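Local coordinates for putative uncharacterized protein (Mycobacterium avium, PDB 2Z6V) that probably transfers sulfo groups to acceptor molecules, as a member of the sulfotransferase family whose own substrate is not established, at residues 265-270 with 354-359. Numbering follows the deposited sequence.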
ATOM      1  N   ASP A 265     -16.201   8.541   8.549  1.00 30.52           N
ATOM      2  CA  ASP A 265     -15.592   9.395   9.576  1.00 32.05           C
ATOM      3  C   ASP A 265     -14.062   9.501   9.503  1.00 32.78           C
ATOM      4  O   ASP A 265     -13.424  10.086  10.392  1.00 32.59           O
ATOM      5  CB  ASP A 265     -15.993   8.885  10.964  1.00 32.72           C
ATOM      6  CG  ASP A 265     -15.492   7.458  11.246  1.00 37.95           C
ATOM      7  OD1 ASP A 265     -15.194   6.690  10.292  1.00 34.76           O
ATOM      8  OD2 ASP A 265     -15.416   7.101  12.442  1.00 39.54           O
ATOM      9  N   ALA A 266     -13.483   8.941   8.448  1.00 31.21           N
ATOM     10  CA  ALA A 266     -12.038   8.944   8.262  1.00 31.48           C
ATOM     11  C   ALA A 266     -11.360  10.309   8.301  1.00 31.61           C
ATOM     12  O   ALA A 266     -11.805  11.265   7.673  1.00 33.33           O
ATOM     13  CB  ALA A 266     -11.692   8.252   6.959  1.00 31.60           C
ATOM     14  N   ARG A 267     -10.270  10.387   9.050  1.00 32.12           N
ATOM     15  CA  ARG A 267      -9.489  11.608   9.133  1.00 32.13           C
ATOM     16  C   ARG A 267      -8.391  11.434   8.081  1.00 31.43           C
ATOM     17  O   ARG A 267      -7.440  10.677   8.262  1.00 31.78           O
ATOM     18  CB  ARG A 267      -8.933  11.769  10.543  1.00 32.63           C
ATOM     19  CG  ARG A 267     -10.046  11.993  11.532  1.00 36.62           C
ATOM     20  CD  ARG A 267      -9.548  12.199  12.934  1.00 44.22           C
ATOM     21  NE  ARG A 267      -9.046  10.964  13.527  1.00 48.57           N
ATOM     22  CZ  ARG A 267      -8.771  10.829  14.820  1.00 49.69           C
ATOM     23  NH1 ARG A 267      -8.952  11.859  15.642  1.00 50.01           N
ATOM     24  NH2 ARG A 267      -8.320   9.670  15.290  1.00 49.86           N
ATOM     25  N   LEU A 268      -8.559  12.142   6.971  1.00 30.77           N
ATOM     26  CA  LEU A 268      -7.670  12.049   5.828  1.00 29.62           C
ATOM     27  C   LEU A 268      -6.419  12.922   5.817  1.00 29.92           C
ATOM     28  O   LEU A 268      -6.494  14.154   5.779  1.00 28.37           O
ATOM     29  CB  LEU A 268      -8.486  12.320   4.564  1.00 30.18           C
ATOM     30  CG  LEU A 268      -9.800  11.532   4.434  1.00 29.54           C
ATOM     31  CD1 LEU A 268     -10.609  12.086   3.265  1.00 31.60           C
ATOM     32  CD2 LEU A 268      -9.515  10.048   4.236  1.00 26.61           C
ATOM     33  N   ILE A 269      -5.263  12.267   5.845  1.00 28.58           N
ATOM     34  CA  ILE A 269      -3.991  12.971   5.789  1.00 28.38           C
ATOM     35  C   ILE A 269      -3.518  12.851   4.352  1.00 27.45           C
ATOM     36  O   ILE A 269      -3.185  11.766   3.900  1.00 30.05           O
ATOM     37  CB  ILE A 269      -2.926  12.324   6.697  1.00 29.66           C
ATOM     38  CG1 ILE A 269      -3.372  12.377   8.159  1.00 27.38           C
ATOM     39  CG2 ILE A 269      -1.597  13.042   6.527  1.00 28.31           C
ATOM     40  CD1 ILE A 269      -2.413  11.706   9.093  1.00 26.11           C
ATOM     41  N   TRP A 270      -3.519  13.961   3.629  1.00 27.76           N
ATOM     42  CA  TRP A 270      -3.081  13.976   2.240  1.00 29.80           C
ATOM     43  C   TRP A 270      -1.576  14.277   2.233  1.00 30.50           C
ATOM     44  O   TRP A 270      -1.141  15.324   2.722  1.00 29.73           O
ATOM     45  CB  TRP A 270      -3.847  15.064   1.481  1.00 31.68           C
ATOM     46  CG  TRP A 270      -3.743  15.003  -0.015  1.00 33.68           C
ATOM     47  CD1 TRP A 270      -2.720  14.478  -0.750  1.00 34.12           C
ATOM     48  CD2 TRP A 270      -4.674  15.552  -0.959  1.00 35.22           C
ATOM     49  NE1 TRP A 270      -2.953  14.670  -2.095  1.00 35.05           N
ATOM     50  CE2 TRP A 270      -4.145  15.327  -2.251  1.00 35.26           C
ATOM     51  CE3 TRP A 270      -5.904  16.216  -0.838  1.00 36.43           C
ATOM     52  CZ2 TRP A 270      -4.803  15.741  -3.418  1.00 36.15           C
ATOM     53  CZ3 TRP A 270      -6.562  16.632  -2.002  1.00 36.83           C
ATOM     54  CH2 TRP A 270      -6.007  16.390  -3.274  1.00 36.71           C
ATOM     55  N   ALA A 354      -6.342  16.578  14.606  1.00 41.54           N
ATOM     56  CA  ALA A 354      -7.152  15.404  14.914  1.00 42.89           C
ATOM     57  C   ALA A 354      -7.745  15.569  16.303  1.00 44.02           C
ATOM     58  O   ALA A 354      -8.461  14.703  16.794  1.00 43.71           O
ATOM     59  CB  ALA A 354      -6.299  14.144  14.863  1.00 41.48           C
ATOM     60  N   ASP A 355      -7.431  16.701  16.921  1.00 46.35           N
ATOM     61  CA  ASP A 355      -7.880  17.030  18.263  1.00 48.06           C
ATOM     62  C   ASP A 355      -7.647  15.881  19.224  1.00 48.82           C
ATOM     63  O   ASP A 355      -8.579  15.357  19.836  1.00 49.33           O
ATOM     64  CB  ASP A 355      -9.357  17.419  18.274  1.00 50.14           C
ATOM     65  CG  ASP A 355      -9.742  18.190  19.531  1.00 52.31           C
ATOM     66  OD1 ASP A 355      -9.092  19.219  19.819  1.00 53.30           O
ATOM     67  OD2 ASP A 355     -10.688  17.772  20.231  1.00 54.03           O
ATOM     68  N   GLU A 356      -6.386  15.489  19.343  1.00 49.66           N
ATOM     69  CA  GLU A 356      -5.992  14.416  20.239  1.00 50.97           C
ATOM     70  C   GLU A 356      -4.724  14.853  20.961  1.00 50.06           C
ATOM     71  O   GLU A 356      -3.853  15.510  20.375  1.00 49.96           O
ATOM     72  CB  GLU A 356      -5.743  13.123  19.454  1.00 52.48           C
ATOM     73  CG  GLU A 356      -7.006  12.506  18.872  1.00 56.51           C
ATOM     74  CD  GLU A 356      -6.745  11.210  18.118  1.00 59.14           C
ATOM     75  OE1 GLU A 356      -6.041  11.250  17.087  1.00 61.26           O
ATOM     76  OE2 GLU A 356      -7.244  10.148  18.555  1.00 60.14           O
ATOM     77  N   PRO A 357      -4.615  14.521  22.255  1.00 47.97           N
ATOM     78  CA  PRO A 357      -3.419  14.910  23.002  1.00 47.44           C
ATOM     79  C   PRO A 357      -2.178  14.102  22.645  1.00 45.87           C
ATOM     80  O   PRO A 357      -2.233  12.879  22.476  1.00 44.51           O
ATOM     81  CB  PRO A 357      -3.842  14.723  24.463  1.00 46.66           C
ATOM     82  CG  PRO A 357      -4.821  13.609  24.385  1.00 47.81           C
ATOM     83  CD  PRO A 357      -5.639  13.977  23.161  1.00 48.43           C
ATOM     84  N   LEU A 358      -1.067  14.816  22.506  1.00 43.84           N
ATOM     85  CA  LEU A 358       0.216  14.215  22.207  1.00 42.13           C
ATOM     86  C   LEU A 358       0.909  14.166  23.560  1.00 42.31           C
ATOM     87  O   LEU A 358       1.485  15.154  24.003  1.00 43.81           O
ATOM     88  CB  LEU A 358       1.006  15.101  21.240  1.00 42.10           C
ATOM     89  CG  LEU A 358       2.382  14.591  20.796  1.00 42.23           C
ATOM     90  CD1 LEU A 358       2.222  13.317  19.975  1.00 41.75           C
ATOM     91  CD2 LEU A 358       3.077  15.659  19.980  1.00 40.80           C
ATOM     92  N   THR A 359       0.824  13.028  24.234  1.00 42.80           N
ATOM     93  CA  THR A 359       1.442  12.886  25.542  1.00 41.90           C
ATOM     94  C   THR A 359       2.954  13.049  25.455  1.00 44.26           C
ATOM     95  O   THR A 359       3.547  12.935  24.375  1.00 45.65           O
ATOM     96  CB  THR A 359       1.133  11.518  26.170  1.00 40.68           C
ATOM     97  OG1 THR A 359       1.686  10.478  25.354  1.00 38.62           O
ATOM     98  CG2 THR A 359      -0.362  11.325  26.304  1.00 35.48           C
TER
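Arg267 and Glu356 meet through their charged ends, joining the start of strand 267-272 to the loop that follows helix 343-353. That strand belongs to the parallel sheet, of order 2-3-1-4-5, at the centre of the sulfotransferase fold; the helix ends in a Schellman motif, with Asp355 at positive phi and two bonds back into the last turn. The salt bridge runs from Arg267 NH2 to Glu356 OE1, which approaches obliquely, off the guanidinium plane, 3.3 Å from both Arg267 NH1 and NH2. OE2 lies in the guanidinium plane, at its edge, and Arg267 NH2 gives Glu356 OE2 a weak hydrogen bond of 3.5 Å, fairly straight at 159°. The two flat groups are turned 51° against each other, so the pair does not form the coplanar, two-pronged kind of bridge. A bend at chi3 (-72°) turns the guanidinium of Arg267 toward the loop, while the chain of Glu356, extended beyond CG, carries its carboxylate to it.

The second terminal nitrogen also lies by the end of the helix: Arg267 NH1 is 3.1 Å from the carbonyl oxygen Ala354 O, which sits at the guanidinium edge near its plane. The methyl of Ala354 lies over one face near NH1, with CB 3.6 Å from Arg267 NH1, on the side from which Glu356 OE1 approaches. Contact thus rests on one arginine; the segments bury 124 Å², and none of the three touching residues is buried, as in a surface contact. Trp353 of helix 343-353 also touches the Arg267 side chain, and Arg107 O accepts a weak hydrogen bond from its NH2. Glu356 has its stronger partner elsewhere: OE1 also forms a salt bridge with Arg132 NH2, so this carboxylate oxygen is shared between two guanidinium groups.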